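PDB 2Q73: NTP pyrophosphohydrolase MazG-like domain-containing protein from Vibrio sp. DAT722, which probably hydrolyses nucleoside triphosphates to monophosphates and pyrophosphate with the help of magnesium, as a MazG-type house-cleaning enzyme. Local coordinates for residues L34-G44 / K52-Y60. Residues are numbered along the deposited sequence; the frame is centred on the assembly and turned at random.
Sequences LSESIRKGKSG and KGSVAEELY. With MG (magnesium ion), chain G.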
loop_
_atom_site.group_PDB
_atom_site.type_symbol
_atom_site.label_atom_id
_atom_site.label_comp_id
_atom_site.label_asym_id
_atom_site.label_seq_id
_atom_site.Cartn_x
_atom_site.Cartn_y
_atom_site.Cartn_z
ATOM N N LEU C 34 -4.112 -2.413 8.156
ATOM C CA LEU C 34 -3.831 -1.223 8.955
ATOM C C LEU C 34 -4.732 -0.029 8.571
ATOM O O LEU C 34 -5.292 0.653 9.448
ATOM C CB LEU C 34 -2.346 -0.813 8.846
ATOM C CG LEU C 34 -1.919 0.453 9.621
ATOM C CD1 LEU C 34 -2.147 0.290 11.149
ATOM C CD2 LEU C 34 -0.469 0.744 9.342
ATOM N N SER C 35 -4.848 0.223 7.273
ATOM C CA SER C 35 -5.708 1.280 6.774
ATOM C C SER C 35 -7.121 1.166 7.314
ATOM O O SER C 35 -7.675 2.149 7.809
ATOM C CB SER C 35 -5.717 1.225 5.248
ATOM O OG SER C 35 -6.291 2.410 4.784
ATOM N N GLU C 36 -7.678 -0.047 7.260
ATOM C CA GLU C 36 -9.012 -0.326 7.788
ATOM C C GLU C 36 -9.114 -0.059 9.298
ATOM O O GLU C 36 -10.076 0.579 9.743
ATOM C CB GLU C 36 -9.399 -1.779 7.487
ATOM C CG GLU C 36 -10.862 -2.120 7.835
ATOM C CD GLU C 36 -11.184 -3.588 7.645
ATOM O OE1 GLU C 36 -10.262 -4.387 7.319
ATOM O OE2 GLU C 36 -12.363 -3.945 7.847
ATOM N N SER C 37 -8.153 -0.564 10.081
ATOM C CA SER C 37 -8.151 -0.349 11.538
ATOM C C SER C 37 -8.093 1.140 11.901
ATOM O O SER C 37 -8.757 1.576 12.842
ATOM C CB SER C 37 -7.012 -1.122 12.242
ATOM O OG SER C 37 -5.740 -0.531 11.957
ATOM N N ILE C 38 -7.303 1.917 11.153
ATOM C CA ILE C 38 -7.221 3.362 11.394
ATOM C C ILE C 38 -8.533 4.065 11.002
ATOM O O ILE C 38 -9.049 4.896 11.759
ATOM C CB ILE C 38 -5.980 4.007 10.691
ATOM C CG1 ILE C 38 -4.692 3.488 11.361
ATOM C CG2 ILE C 38 -6.048 5.561 10.738
ATOM C CD1 ILE C 38 -3.370 3.951 10.688
ATOM N N ARG C 39 -9.087 3.698 9.848
ATOM C CA ARG C 39 -10.347 4.297 9.396
ATOM C C ARG C 39 -11.448 4.049 10.425
ATOM O O ARG C 39 -12.266 4.916 10.709
ATOM C CB ARG C 39 -10.735 3.716 8.029
ATOM C CG ARG C 39 -12.050 4.238 7.485
ATOM C CD ARG C 39 -12.336 3.702 6.067
ATOM N NE ARG C 39 -12.388 2.241 5.971
ATOM C CZ ARG C 39 -13.443 1.474 6.276
ATOM N NH1 ARG C 39 -14.578 1.993 6.756
ATOM N NH2 ARG C 39 -13.355 0.165 6.117
ATOM N N LYS C 40 -11.441 2.848 10.998
ATOM C CA LYS C 40 -12.454 2.475 11.973
ATOM C C LYS C 40 -12.173 2.978 13.401
ATOM O O LYS C 40 -12.982 2.761 14.324
ATOM C CB LYS C 40 -12.632 0.953 11.951
ATOM C CG LYS C 40 -13.316 0.455 10.695
ATOM C CD LYS C 40 -13.444 -1.062 10.719
ATOM C CE LYS C 40 -14.298 -1.577 9.576
ATOM N NZ LYS C 40 -14.528 -3.068 9.677
ATOM N N GLY C 41 -11.034 3.647 13.579
ATOM C CA GLY C 41 -10.657 4.236 14.871
ATOM C C GLY C 41 -10.393 3.237 15.986
ATOM O O GLY C 41 -10.692 3.525 17.163
ATOM N N LYS C 42 -9.832 2.070 15.644
ATOM C CA LYS C 42 -9.642 0.981 16.628
ATOM C C LYS C 42 -8.324 1.154 17.391
ATOM O O LYS C 42 -7.476 0.255 17.407
ATOM C CB LYS C 42 -9.758 -0.399 15.939
ATOM C CG LYS C 42 -11.203 -0.658 15.493
ATOM C CD LYS C 42 -11.425 -1.947 14.714
ATOM C CE LYS C 42 -12.909 -2.339 14.874
ATOM N NZ LYS C 42 -13.288 -3.615 14.190
ATOM N N SER C 43 -8.196 2.314 18.041
ATOM C CA SER C 43 -6.950 2.786 18.637
ATOM C C SER C 43 -6.826 2.320 20.077
ATOM O O SER C 43 -7.711 1.633 20.585
ATOM C CB SER C 43 -6.879 4.317 18.571
ATOM O OG SER C 43 -7.021 4.755 17.222
ATOM N N GLY C 44 -5.748 2.728 20.738
ATOM C CA GLY C 44 -5.480 2.338 22.120
ATOM C C GLY C 44 -4.743 1.013 22.226
ATOM O O GLY C 44 -4.381 0.409 21.215
ATOM N N LYS C 52 -8.024 -8.544 17.789
ATOM C CA LYS C 52 -8.304 -8.780 16.371
ATOM C C LYS C 52 -8.867 -7.533 15.727
ATOM O O LYS C 52 -9.861 -6.982 16.209
ATOM C CB LYS C 52 -9.286 -9.928 16.156
ATOM C CG LYS C 52 -9.455 -10.270 14.673
ATOM C CD LYS C 52 -10.750 -11.037 14.376
ATOM C CE LYS C 52 -10.688 -11.643 12.965
ATOM N NZ LYS C 52 -11.972 -12.293 12.578
ATOM N N GLY C 53 -8.219 -7.113 14.645
ATOM C CA GLY C 53 -8.620 -5.935 13.879
ATOM C C GLY C 53 -8.235 -4.592 14.489
ATOM O O GLY C 53 -8.531 -3.542 13.906
ATOM N N SER C 54 -7.600 -4.608 15.662
ATOM C CA SER C 54 -7.146 -3.372 16.295
ATOM C C SER C 54 -5.983 -2.709 15.542
ATOM O O SER C 54 -5.218 -3.358 14.823
ATOM C CB SER C 54 -6.732 -3.619 17.742
ATOM O OG SER C 54 -5.528 -4.365 17.787
ATOM N N VAL C 55 -5.844 -1.405 15.722
ATOM C CA VAL C 55 -4.700 -0.691 15.173
ATOM C C VAL C 55 -3.402 -1.327 15.706
ATOM O O VAL C 55 -2.449 -1.529 14.944
ATOM C CB VAL C 55 -4.777 0.836 15.500
ATOM C CG1 VAL C 55 -3.460 1.533 15.138
ATOM C CG2 VAL C 55 -5.931 1.501 14.693
ATOM N N ALA C 56 -3.384 -1.662 16.992
ATOM C CA ALA C 56 -2.227 -2.332 17.620
ATOM C C ALA C 56 -1.823 -3.604 16.877
ATOM O O ALA C 56 -0.638 -3.798 16.550
ATOM C CB ALA C 56 -2.521 -2.641 19.103
ATOM N N GLU C 57 -2.802 -4.466 16.606
ATOM C CA GLU C 57 -2.532 -5.709 15.876
ATOM C C GLU C 57 -1.974 -5.437 14.498
ATOM O O GLU C 57 -0.985 -6.057 14.090
ATOM C CB GLU C 57 -3.780 -6.586 15.776
ATOM C CG GLU C 57 -3.749 -7.583 14.636
ATOM C CD GLU C 57 -4.675 -8.749 14.843
ATOM O OE1 GLU C 57 -5.744 -8.782 14.189
ATOM O OE2 GLU C 57 -4.336 -9.632 15.661
ATOM N N GLU C 58 -2.587 -4.502 13.770
ATOM C CA GLU C 58 -2.169 -4.266 12.399
ATOM C C GLU C 58 -0.784 -3.629 12.331
ATOM O O GLU C 58 -0.002 -3.988 11.449
ATOM C CB GLU C 58 -3.209 -3.440 11.605
ATOM C CG GLU C 58 -4.650 -3.992 11.702
ATOM C CD GLU C 58 -4.798 -5.500 11.467
ATOM O OE1 GLU C 58 -3.904 -6.131 10.877
ATOM O OE2 GLU C 58 -5.852 -6.049 11.869
ATOM N N LEU C 59 -0.479 -2.714 13.261
ATOM C CA LEU C 59 0.869 -2.120 13.359
ATOM C C LEU C 59 1.930 -3.185 13.656
ATOM O O LEU C 59 2.983 -3.219 13.002
ATOM C CB LEU C 59 0.925 -0.999 14.405
ATOM C CG LEU C 59 0.260 0.352 14.053
ATOM C CD1 LEU C 59 0.271 1.285 15.239
ATOM C CD2 LEU C 59 0.894 1.030 12.824
ATOM N N TYR C 60 1.638 -4.061 14.613
ATOM C CA TYR C 60 2.528 -5.191 14.885
ATOM C C TYR C 60 2.684 -6.075 13.628
ATOM O O TYR C 60 3.790 -6.502 13.293
ATOM C CB TYR C 60 2.044 -6.039 16.062
ATOM C CG TYR C 60 3.039 -7.156 16.329
ATOM C CD1 TYR C 60 4.169 -6.929 17.106
ATOM C CD2 TYR C 60 2.899 -8.400 15.709
ATOM C CE1 TYR C 60 5.115 -7.954 17.315
ATOM C CE2 TYR C 60 3.836 -9.412 15.895
ATOM C CZ TYR C 60 4.937 -9.181 16.692
ATOM O OH TYR C 60 5.861 -10.195 16.887
HETATM MG MG MG G . -3.439 -8.413 10.151
HETATM O O HOH W 1 -5.334 -0.618 18.805
HETATM O O HOH W 2 -5.535 -8.864 11.210
#
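Leu-34 and Glu-58 lie side by side where helix segments 34-39 and 55-60 run nearly antiparallel, their axes 157° apart and 8.6 Å at closest approach. Beyond the first helix, Gly-41 closes a Schellman motif with positive phi, and Lys-42, centre of an inverse gamma turn, turns its carbonyl to the start of the second. Val-55 N donates to Lys-42 O over 2.9 Å with an N-H...O angle of 166°, and a water accepting from Ala-56 N donates to both Lys-42 O and Gly-44 O. The loop after helix 20-39 thus meets two amides of the first turn of the second helix, one directly and one through the water, while Ser-54, the N-cap, takes Glu-57 N on its OG and is itself hydrogen-bonded to Leu-51 O.

Val-55 is the most extensively covered residue: its CG2 lies 3.4 Å from Ser-37 O and also touches Ile-38 CG1. Ser-37 OG sits between its own backbone N and carbonyl carbon (chi1 72°), from where it bonds back to Leu-34 O at 2.8 Å; its CB approaches Gly-53 O to 3.3 Å. Leu-34 CD1 reaches Leu-59 CD2 at 3.5 Å, the two side chains crossing at a slant. Glu-58 lays CB against Leu-34 CA, also at 3.5 Å, then bends at chi2, which carries its carboxylate off to the magnesium: OE1 binds the ion and OE2 accepts from a water that is also a ligand.

Glu-30, Glu-33 and Asp-61 complete the protein ligands, so the antiparallel pairing of helices 20-39 and 55-72 brings together the acidic metal site of this all-helical MazG fold. A second subunit packs Leu-27 on Leu-34 and Phe-24 on Ile-38, and a third sets Phe-25 against Ile-38, placing this helix pair within the tetramer's interfaces.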